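Long-range contacts in thiamine-monophosphate kinase (Aquifex aeolicus, PDB 1VQV), which probably catalyses the ATP-dependent phosphorylation of thiamine monophosphate to thiamine diphosphate, the active form of vitamin B1: residues B[146-155]-B[278-287]; B[184-194]-B[260-268]. All blocks are in the same frame, centred on the assembly; numbering follows the deposited sequence.

Interaction 1 (B[146-155]-B[278-287])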
loop_
_atom_site.group_PDB
_atom_site.type_symbol
_atom_site.label_atom_id
_atom_site.label_comp_id
_atom_site.label_asym_id
_atom_site.label_seq_id
_atom_site.Cartn_x
_atom_site.Cartn_y
_atom_site.Cartn_z
ATOM N N ARG B 146 31.683 -6.700 4.298
ATOM C CA ARG B 146 33.116 -6.363 4.377
ATOM C C ARG B 146 33.999 -7.598 4.466
ATOM O O ARG B 146 33.639 -8.578 5.128
ATOM C CB ARG B 146 33.388 -5.479 5.589
ATOM C CG ARG B 146 32.862 -4.106 5.398
ATOM C CD ARG B 146 32.912 -3.324 6.666
ATOM N NE ARG B 146 32.365 -1.995 6.431
ATOM C CZ ARG B 146 32.218 -1.070 7.370
ATOM N NH1 ARG B 146 32.583 -1.339 8.620
ATOM N NH2 ARG B 146 31.717 0.124 7.053
ATOM N N LEU B 147 35.154 -7.544 3.798
ATOM C CA LEU B 147 36.093 -8.662 3.804
ATOM C C LEU B 147 36.423 -8.955 5.256
ATOM O O LEU B 147 36.640 -8.036 6.055
ATOM C CB LEU B 147 37.384 -8.328 3.037
ATOM C CG LEU B 147 37.290 -7.903 1.560
ATOM C CD1 LEU B 147 38.618 -8.202 0.889
ATOM C CD2 LEU B 147 36.166 -8.663 0.842
ATOM N N GLY B 148 36.444 -10.240 5.593
ATOM C CA GLY B 148 36.716 -10.639 6.957
ATOM C C GLY B 148 35.433 -10.907 7.726
ATOM O O GLY B 148 35.453 -11.660 8.697
ATOM N N ASP B 149 34.317 -10.306 7.303
ATOM C CA ASP B 149 33.033 -10.509 7.991
ATOM C C ASP B 149 32.589 -11.964 8.051
ATOM O O ASP B 149 32.742 -12.711 7.077
ATOM C CB ASP B 149 31.883 -9.739 7.305
ATOM C CG ASP B 149 31.777 -8.288 7.744
ATOM O OD1 ASP B 149 32.246 -7.944 8.850
ATOM O OD2 ASP B 149 31.194 -7.491 6.979
ATOM N N SER B 150 32.036 -12.367 9.191
ATOM C CA SER B 150 31.490 -13.713 9.291
ATOM C C SER B 150 30.044 -13.572 8.788
ATOM O O SER B 150 29.532 -12.449 8.650
ATOM C CB SER B 150 31.512 -14.222 10.733
ATOM O OG SER B 150 32.800 -14.720 11.075
ATOM N N VAL B 151 29.390 -14.684 8.472
ATOM C CA VAL B 151 28.015 -14.594 7.990
ATOM C C VAL B 151 27.080 -15.311 8.964
ATOM O O VAL B 151 27.220 -16.506 9.207
ATOM C CB VAL B 151 27.881 -15.187 6.556
ATOM C CG1 VAL B 151 26.482 -14.917 5.998
ATOM C CG2 VAL B 151 28.938 -14.571 5.641
ATOM N N PHE B 152 26.144 -14.562 9.535
ATOM C CA PHE B 152 25.194 -15.127 10.495
ATOM C C PHE B 152 23.761 -15.122 9.987
ATOM O O PHE B 152 23.421 -14.378 9.061
ATOM C CB PHE B 152 25.182 -14.338 11.814
ATOM C CG PHE B 152 26.524 -14.163 12.441
ATOM C CD1 PHE B 152 27.404 -13.186 11.977
ATOM C CD2 PHE B 152 26.906 -14.962 13.513
ATOM C CE1 PHE B 152 28.658 -13.004 12.577
ATOM C CE2 PHE B 152 28.151 -14.793 14.118
ATOM C CZ PHE B 152 29.031 -13.810 13.650
ATOM N N VAL B 153 22.939 -15.966 10.609
ATOM C CA VAL B 153 21.506 -16.047 10.337
ATOM C C VAL B 153 20.851 -16.238 11.701
ATOM O O VAL B 153 21.434 -16.836 12.599
ATOM C CB VAL B 153 21.078 -17.236 9.409
ATOM C CG1 VAL B 153 21.736 -17.109 8.054
ATOM C CG2 VAL B 153 21.393 -18.582 10.059
ATOM N N SER B 154 19.647 -15.712 11.874
ATOM C CA SER B 154 18.957 -15.877 13.144
ATOM C C SER B 154 18.087 -17.110 13.031
ATOM O O SER B 154 17.832 -17.584 11.931
ATOM C CB SER B 154 18.095 -14.653 13.460
ATOM O OG SER B 154 17.190 -14.379 12.415
ATOM N N GLY B 155 17.650 -17.637 14.169
ATOM C CA GLY B 155 16.800 -18.811 14.168
ATOM C C GLY B 155 17.341 -19.958 13.345
ATOM O O GLY B 155 18.554 -20.097 13.170
ATOM N N ASP B 278 20.015 -16.081 19.545
ATOM C CA ASP B 278 20.266 -17.397 18.933
ATOM C C ASP B 278 20.937 -17.316 17.569
ATOM O O ASP B 278 20.633 -18.059 16.630
ATOM C CB ASP B 278 18.965 -18.209 18.828
ATOM C CG ASP B 278 17.947 -17.600 17.869
ATOM O OD1 ASP B 278 16.753 -17.860 18.059
ATOM O OD2 ASP B 278 18.316 -16.886 16.922
HETATM N N MSE B 279 21.876 -16.391 17.503
HETATM C CA MSE B 279 22.693 -16.102 16.331
HETATM C C MSE B 279 23.546 -17.331 15.942
HETATM O O MSE B 279 24.036 -18.045 16.812
HETATM C CB MSE B 279 23.584 -14.932 16.722
HETATM C CG MSE B 279 24.229 -14.161 15.639
HETATM SE SE MSE B 279 25.156 -12.729 16.538
HETATM C CE MSE B 279 23.770 -12.115 17.772
ATOM N N THR B 280 23.710 -17.583 14.647
ATOM C CA THR B 280 24.508 -18.723 14.180
ATOM C C THR B 280 25.378 -18.361 12.973
ATOM O O THR B 280 24.868 -17.961 11.918
ATOM C CB THR B 280 23.614 -19.901 13.759
ATOM O OG1 THR B 280 22.771 -20.280 14.853
ATOM C CG2 THR B 280 24.460 -21.090 13.341
ATOM N N GLU B 281 26.691 -18.495 13.119
ATOM C CA GLU B 281 27.588 -18.192 12.014
ATOM C C GLU B 281 27.579 -19.373 11.040
ATOM O O GLU B 281 27.762 -20.518 11.433
ATOM C CB GLU B 281 29.006 -17.953 12.524
ATOM C CG GLU B 281 29.949 -17.556 11.413
ATOM C CD GLU B 281 31.381 -17.915 11.710
ATOM O OE1 GLU B 281 31.972 -17.319 12.642
ATOM O OE2 GLU B 281 31.911 -18.807 11.005
ATOM N N ILE B 282 27.387 -19.089 9.763
ATOM C CA ILE B 282 27.317 -20.160 8.787
ATOM C C ILE B 282 28.409 -20.128 7.724
ATOM O O ILE B 282 28.615 -21.105 7.003
ATOM C CB ILE B 282 25.943 -20.155 8.088
ATOM C CG1 ILE B 282 25.755 -18.847 7.324
ATOM C CG2 ILE B 282 24.837 -20.309 9.119
ATOM C CD1 ILE B 282 24.656 -18.921 6.303
ATOM N N GLY B 283 29.116 -19.013 7.628
ATOM C CA GLY B 283 30.162 -18.924 6.633
ATOM C C GLY B 283 30.990 -17.669 6.765
ATOM O O GLY B 283 30.927 -16.990 7.795
ATOM N N ARG B 284 31.752 -17.347 5.723
ATOM C CA ARG B 284 32.612 -16.162 5.747
ATOM C C ARG B 284 32.552 -15.331 4.469
ATOM O O ARG B 284 32.204 -15.831 3.396
ATOM C CB ARG B 284 34.068 -16.580 6.002
ATOM C CG ARG B 284 34.222 -17.729 7.002
ATOM C CD ARG B 284 35.653 -17.850 7.545
ATOM N NE ARG B 284 36.670 -17.842 6.493
ATOM C CZ ARG B 284 37.963 -18.120 6.688
ATOM N NH1 ARG B 284 38.397 -18.440 7.909
ATOM N NH2 ARG B 284 38.829 -18.062 5.669
ATOM N N VAL B 285 32.885 -14.053 4.604
ATOM C CA VAL B 285 32.921 -13.131 3.473
ATOM C C VAL B 285 34.400 -12.988 3.090
ATOM O O VAL B 285 35.262 -12.749 3.952
ATOM C CB VAL B 285 32.333 -11.745 3.848
ATOM C CG1 VAL B 285 32.597 -10.756 2.755
ATOM C CG2 VAL B 285 30.847 -11.855 4.073
ATOM N N GLU B 286 34.682 -13.154 1.800
ATOM C CA GLU B 286 36.044 -13.085 1.282
ATOM C C GLU B 286 36.098 -12.644 -0.169
ATOM O O GLU B 286 35.088 -12.244 -0.767
ATOM C CB GLU B 286 36.716 -14.460 1.322
ATOM C CG GLU B 286 36.979 -15.052 2.695
ATOM C CD GLU B 286 37.789 -16.365 2.633
ATOM O OE1 GLU B 286 37.934 -17.024 3.690
ATOM O OE2 GLU B 286 38.288 -16.733 1.535
ATOM N N GLU B 287 37.306 -12.767 -0.721
ATOM C CA GLU B 287 37.622 -12.473 -2.117
ATOM C C GLU B 287 36.572 -11.709 -2.930
ATOM O O GLU B 287 36.351 -10.522 -2.700
ATOM C CB GLU B 287 37.948 -13.787 -2.814
ATOM C CG GLU B 287 38.972 -14.634 -2.075
ATOM C CD GLU B 287 39.087 -16.019 -2.686
ATOM O OE1 GLU B 287 38.083 -16.772 -2.633
ATOM O OE2 GLU B 287 40.172 -16.358 -3.221
#

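Interaction 2 (B[184-194]-B[260-268]). With PO4 (phosphate ion), chain F.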
loop_
_atom_site.group_PDB
_atom_site.type_symbol
_atom_site.label_atom_id
_atom_site.label_comp_id
_atom_site.label_asym_id
_atom_site.label_seq_id
_atom_site.Cartn_x
_atom_site.Cartn_y
_atom_site.Cartn_z
ATOM N N ARG B 184 5.090 -21.725 12.233
ATOM C CA ARG B 184 6.208 -20.891 11.788
ATOM C C ARG B 184 5.941 -20.281 10.419
ATOM O O ARG B 184 6.491 -19.232 10.059
ATOM C CB ARG B 184 7.496 -21.723 11.738
ATOM C CG ARG B 184 8.285 -21.685 13.044
ATOM C CD ARG B 184 9.120 -22.926 13.307
ATOM N NE ARG B 184 9.314 -23.073 14.751
ATOM C CZ ARG B 184 9.713 -24.185 15.364
ATOM N NH1 ARG B 184 9.985 -25.282 14.671
ATOM N NH2 ARG B 184 9.797 -24.205 16.684
ATOM N N HIS B 185 5.084 -20.942 9.657
ATOM C CA HIS B 185 4.753 -20.474 8.328
ATOM C C HIS B 185 3.495 -19.620 8.341
ATOM O O HIS B 185 3.385 -18.660 7.590
ATOM C CB HIS B 185 4.589 -21.674 7.396
ATOM C CG HIS B 185 4.084 -21.321 6.036
ATOM N ND1 HIS B 185 2.747 -21.352 5.712
ATOM C CD2 HIS B 185 4.733 -20.929 4.916
ATOM C CE1 HIS B 185 2.591 -20.996 4.449
ATOM N NE2 HIS B 185 3.781 -20.734 3.943
ATOM N N LEU B 186 2.559 -19.956 9.216
ATOM C CA LEU B 186 1.305 -19.221 9.296
ATOM C C LEU B 186 1.357 -17.992 10.205
ATOM O O LEU B 186 0.867 -16.922 9.852
ATOM C CB LEU B 186 0.180 -20.158 9.756
ATOM C CG LEU B 186 -1.056 -20.223 8.854
ATOM C CD1 LEU B 186 -0.608 -20.448 7.434
ATOM C CD2 LEU B 186 -1.973 -21.351 9.299
ATOM N N ARG B 187 1.950 -18.158 11.380
ATOM C CA ARG B 187 2.061 -17.082 12.355
ATOM C C ARG B 187 3.521 -16.836 12.711
ATOM O O ARG B 187 3.915 -17.025 13.858
ATOM C CB ARG B 187 1.288 -17.444 13.632
ATOM C CG ARG B 187 0.063 -16.594 13.909
ATOM C CD ARG B 187 -0.333 -16.570 15.400
ATOM N NE ARG B 187 0.678 -15.897 16.219
ATOM C CZ ARG B 187 0.401 -15.056 17.215
ATOM N NH1 ARG B 187 -0.854 -14.770 17.521
ATOM N NH2 ARG B 187 1.381 -14.515 17.925
ATOM N N PRO B 188 4.344 -16.415 11.737
ATOM C CA PRO B 188 5.757 -16.163 12.034
ATOM C C PRO B 188 5.942 -14.941 12.929
ATOM O O PRO B 188 5.060 -14.100 13.008
ATOM C CB PRO B 188 6.366 -15.967 10.652
ATOM C CG PRO B 188 5.241 -15.350 9.880
ATOM C CD PRO B 188 4.052 -16.158 10.315
ATOM N N THR B 189 7.073 -14.873 13.630
ATOM C CA THR B 189 7.388 -13.738 14.496
ATOM C C THR B 189 8.632 -13.036 13.941
ATOM O O THR B 189 9.672 -13.660 13.752
ATOM C CB THR B 189 7.667 -14.173 15.967
ATOM O OG1 THR B 189 6.507 -14.815 16.516
ATOM C CG2 THR B 189 7.989 -12.961 16.831
ATOM N N ALA B 190 8.509 -11.747 13.641
ATOM C CA ALA B 190 9.635 -10.995 13.121
ATOM C C ALA B 190 10.655 -10.890 14.244
ATOM O O ALA B 190 10.290 -10.793 15.418
ATOM C CB ALA B 190 9.189 -9.615 12.677
ATOM N N ARG B 191 11.929 -10.907 13.872
ATOM C CA ARG B 191 13.012 -10.832 14.834
ATOM C C ARG B 191 13.213 -9.421 15.314
ATOM O O ARG B 191 14.319 -8.895 15.291
ATOM C CB ARG B 191 14.285 -11.354 14.193
ATOM C CG ARG B 191 14.116 -12.758 13.695
ATOM C CD ARG B 191 13.396 -13.583 14.732
ATOM N NE ARG B 191 14.204 -14.726 15.129
ATOM C CZ ARG B 191 14.822 -14.843 16.295
ATOM N NH1 ARG B 191 14.727 -13.885 17.209
ATOM N NH2 ARG B 191 15.551 -15.917 16.533
ATOM N N ILE B 192 12.131 -8.811 15.773
ATOM C CA ILE B 192 12.195 -7.441 16.222
ATOM C C ILE B 192 13.148 -7.329 17.389
ATOM O O ILE B 192 13.508 -6.224 17.804
ATOM C CB ILE B 192 10.803 -6.903 16.609
ATOM C CG1 ILE B 192 10.926 -5.407 16.901
ATOM C CG2 ILE B 192 10.225 -7.710 17.773
ATOM C CD1 ILE B 192 9.631 -4.687 17.085
ATOM N N ASP B 193 13.570 -8.488 17.890
ATOM C CA ASP B 193 14.518 -8.595 19.001
ATOM C C ASP B 193 15.987 -8.484 18.547
ATOM O O ASP B 193 16.899 -8.575 19.352
ATOM C CB ASP B 193 14.289 -9.921 19.750
ATOM C CG ASP B 193 14.554 -11.151 18.887
ATOM O OD1 ASP B 193 14.260 -11.152 17.679
ATOM O OD2 ASP B 193 15.045 -12.156 19.422
ATOM N N TYR B 194 16.195 -8.270 17.253
ATOM C CA TYR B 194 17.525 -8.133 16.667
ATOM C C TYR B 194 17.767 -6.697 16.215
ATOM O O TYR B 194 18.814 -6.388 15.635
ATOM C CB TYR B 194 17.656 -9.010 15.427
ATOM C CG TYR B 194 18.135 -10.405 15.668
ATOM C CD1 TYR B 194 17.336 -11.333 16.319
ATOM C CD2 TYR B 194 19.400 -10.802 15.230
ATOM C CE1 TYR B 194 17.780 -12.622 16.532
ATOM C CE2 TYR B 194 19.856 -12.087 15.437
ATOM C CZ TYR B 194 19.044 -12.993 16.087
ATOM O OH TYR B 194 19.512 -14.268 16.284
ATOM N N GLU B 260 11.020 -18.221 1.885
ATOM C CA GLU B 260 10.829 -17.288 2.990
ATOM C C GLU B 260 10.767 -17.927 4.369
ATOM O O GLU B 260 9.922 -18.776 4.624
ATOM C CB GLU B 260 9.565 -16.470 2.749
ATOM C CG GLU B 260 9.107 -15.632 3.928
ATOM C CD GLU B 260 9.895 -14.346 4.111
ATOM O OE1 GLU B 260 9.769 -13.443 3.257
ATOM O OE2 GLU B 260 10.644 -14.245 5.110
ATOM N N ASP B 261 11.668 -17.490 5.253
ATOM C CA ASP B 261 11.749 -17.983 6.629
ATOM C C ASP B 261 11.600 -16.888 7.664
ATOM O O ASP B 261 11.488 -17.157 8.849
ATOM C CB ASP B 261 13.086 -18.674 6.873
ATOM C CG ASP B 261 13.018 -20.156 6.647
ATOM O OD1 ASP B 261 12.204 -20.807 7.336
ATOM O OD2 ASP B 261 13.777 -20.659 5.784
ATOM N N TYR B 262 11.617 -15.650 7.209
ATOM C CA TYR B 262 11.503 -14.497 8.090
ATOM C C TYR B 262 12.636 -14.441 9.109
ATOM O O TYR B 262 12.445 -14.001 10.241
ATOM C CB TYR B 262 10.160 -14.502 8.812
ATOM C CG TYR B 262 9.000 -14.863 7.925
ATOM C CD1 TYR B 262 8.416 -16.125 8.007
ATOM C CD2 TYR B 262 8.495 -13.953 6.994
ATOM C CE1 TYR B 262 7.359 -16.484 7.184
ATOM C CE2 TYR B 262 7.438 -14.295 6.162
ATOM C CZ TYR B 262 6.873 -15.566 6.263
ATOM O OH TYR B 262 5.839 -15.931 5.425
ATOM N N GLN B 263 13.809 -14.909 8.700
ATOM C CA GLN B 263 14.986 -14.861 9.553
ATOM C C GLN B 263 15.967 -13.873 8.932
ATOM O O GLN B 263 15.894 -13.568 7.743
ATOM C CB GLN B 263 15.632 -16.243 9.688
ATOM C CG GLN B 263 14.827 -17.243 10.512
ATOM C CD GLN B 263 14.539 -16.769 11.935
ATOM O OE1 GLN B 263 14.785 -15.620 12.287
ATOM N NE2 GLN B 263 14.003 -17.657 12.749
ATOM N N LEU B 264 16.881 -13.366 9.742
ATOM C CA LEU B 264 17.864 -12.402 9.268
ATOM C C LEU B 264 19.141 -13.025 8.730
ATOM O O LEU B 264 19.600 -14.049 9.225
ATOM C CB LEU B 264 18.233 -11.454 10.398
ATOM C CG LEU B 264 17.094 -10.608 10.938
ATOM C CD1 LEU B 264 17.529 -9.922 12.202
ATOM C CD2 LEU B 264 16.675 -9.589 9.874
ATOM N N LEU B 265 19.704 -12.398 7.701
ATOM C CA LEU B 265 20.970 -12.829 7.114
ATOM C C LEU B 265 21.796 -11.552 7.151
ATOM O O LEU B 265 21.534 -10.625 6.390
ATOM C CB LEU B 265 20.791 -13.298 5.678
ATOM C CG LEU B 265 22.085 -13.605 4.926
ATOM C CD1 LEU B 265 22.849 -14.706 5.611
ATOM C CD2 LEU B 265 21.756 -14.008 3.507
ATOM N N PHE B 266 22.769 -11.498 8.058
ATOM C CA PHE B 266 23.592 -10.313 8.235
ATOM C C PHE B 266 25.069 -10.639 8.300
ATOM O O PHE B 266 25.441 -11.797 8.351
ATOM C CB PHE B 266 23.154 -9.567 9.512
ATOM C CG PHE B 266 23.166 -10.415 10.783
ATOM C CD1 PHE B 266 24.077 -10.155 11.810
ATOM C CD2 PHE B 266 22.253 -11.454 10.970
ATOM C CE1 PHE B 266 24.074 -10.915 13.001
ATOM C CE2 PHE B 266 22.248 -12.215 12.154
ATOM C CZ PHE B 266 23.162 -11.940 13.166
ATOM N N THR B 267 25.921 -9.621 8.273
ATOM C CA THR B 267 27.356 -9.852 8.353
ATOM C C THR B 267 28.055 -8.814 9.204
ATOM O O THR B 267 27.677 -7.640 9.224
ATOM C CB THR B 267 28.057 -9.824 6.984
ATOM O OG1 THR B 267 28.207 -8.468 6.556
ATOM C CG2 THR B 267 27.281 -10.597 5.963
ATOM N N HIS B 268 29.083 -9.281 9.906
ATOM C CA HIS B 268 29.927 -8.454 10.748
ATOM C C HIS B 268 31.064 -9.289 11.347
ATOM O O HIS B 268 31.035 -10.522 11.292
ATOM C CB HIS B 268 29.099 -7.740 11.836
ATOM C CG HIS B 268 28.407 -8.653 12.807
ATOM N ND1 HIS B 268 29.058 -9.662 13.483
ATOM C CD2 HIS B 268 27.152 -8.612 13.318
ATOM C CE1 HIS B 268 28.237 -10.196 14.372
ATOM N NE2 HIS B 268 27.077 -9.575 14.293
HETATM P P PO4 F . -3.627 -17.593 17.127
HETATM O O1 PO4 F . -2.947 -17.828 18.429
HETATM O O2 PO4 F . -3.268 -18.674 16.175
HETATM O O3 PO4 F . -5.102 -17.583 17.330
HETATM O O4 PO4 F . -3.192 -16.284 16.569
#

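Interaction 1 (B[146-155]-B[278-287])
V151 faces both I282 and G283 across an antiparallel strand pair, a classic beta bulge. Its carbonyl takes the I282 N-H almost straight on (I282 N to V151 O 2.6 Å, 171° at the hydrogen), while its own N donates to G283 O.

Packing is tight along the middle. With V151 CG1 anti to the backbone N (chi1 -173°), the other methyl, CG2, meets V285 CG2 at 3.7 Å, the two side chains crossing at about a right angle. Further along, V153 CG1 rests against I282 CD1. F152 points to the other face of the sheet. The selenium of selenomethionine M279 sits over one face of its ring, 4.5 Å from the centroid, a Met-aromatic contact; on the other side E281 CB meets F152 CE2 at 3.6 Å, with CG above that face toward the rim. S150 OG donates a weak bond to E281 OE1 (3.1 Å), while E281 OE2 forms a salt bridge with K233. An alanine here would probably thin the cover on that side of the F152 ring and leave K233 without its carboxylate mate. At the far end G155 N donates to D278 OD2 (2.9 Å).

The solvent side is R146-G148. Its type II turn is tied on by V285 N to D149 O (2.8 Å) and G148 N to V285 O (3.2 Å), but L147 CD2 only brushes E287 O. D149 is buried, its OD2 hydrogen-bonded to N203 and T267.

Strand 150-153 is an inner strand of the mixed sheet, flanked by 280-286 and 263-268, with 226-229 bordering 280-286 on its far side.

Interaction 2 (B[184-194]-B[260-268])
P188 lies over one face of the Y262 ring, its CG 3.9 Å from the centroid in a CH-pi contact and its CB 3.4 Å from Y262 CD1. A second apolar patch forms where Y194 CB meets L264 CD1 at 3.4 Å; beyond it the Y194 ring turns an edge, CE2, to F266 CZ at 4.0 Å. Between the patches R191 NE makes a weak bond to Q263 OE1 (3.0 Å), guanidinium and amide planes 60° apart. The R191 chain, bent at chi2 (-44°) and chi3, curls back so that NE reaches the amide while NH1 pairs with D193 OD1 on its syn lone pair at 2.8 Å.

Next come the groups that position these. D278 takes Y194 OH and also pairs with R191, S154 is a further partner of Q263, and W62 holds P188 O. R187 stands apart from this packing; the edge of its guanidinium, through NH1, donates to phosphate O4 (2.9 Å), the ion probably coming from the crystallisation liquor.

R191 centres an inverse gamma turn in the linker leaving helix 176-186. That linker packs between helix 57-73, part of the AIR-synthase-related N-terminal domain, and the start of strand 263-268, just after the substrate-binding E260.

In the fold
Along the chain, interaction 2 is nested inside the loop that interaction 1 closes, and the two meet in one sheet, where strands 150-153 and 263-268 are neighbours; their centres are 16 Å apart. Two polar links join them directly: S154 OG to Q263 OE1 at 2.7 Å, a probable hydrogen bond, and D278 OD1 to R191 NH2, a 2.7 Å salt bridge. The G155 end of interaction 1 therefore also fastens the 184-194 linker. That end lies near the magnesium site: the S154 side chain is about 8 Å from that of D207, a magnesium ligand, and the Y262 side chain of interaction 2 is about 4 Å from that of D207.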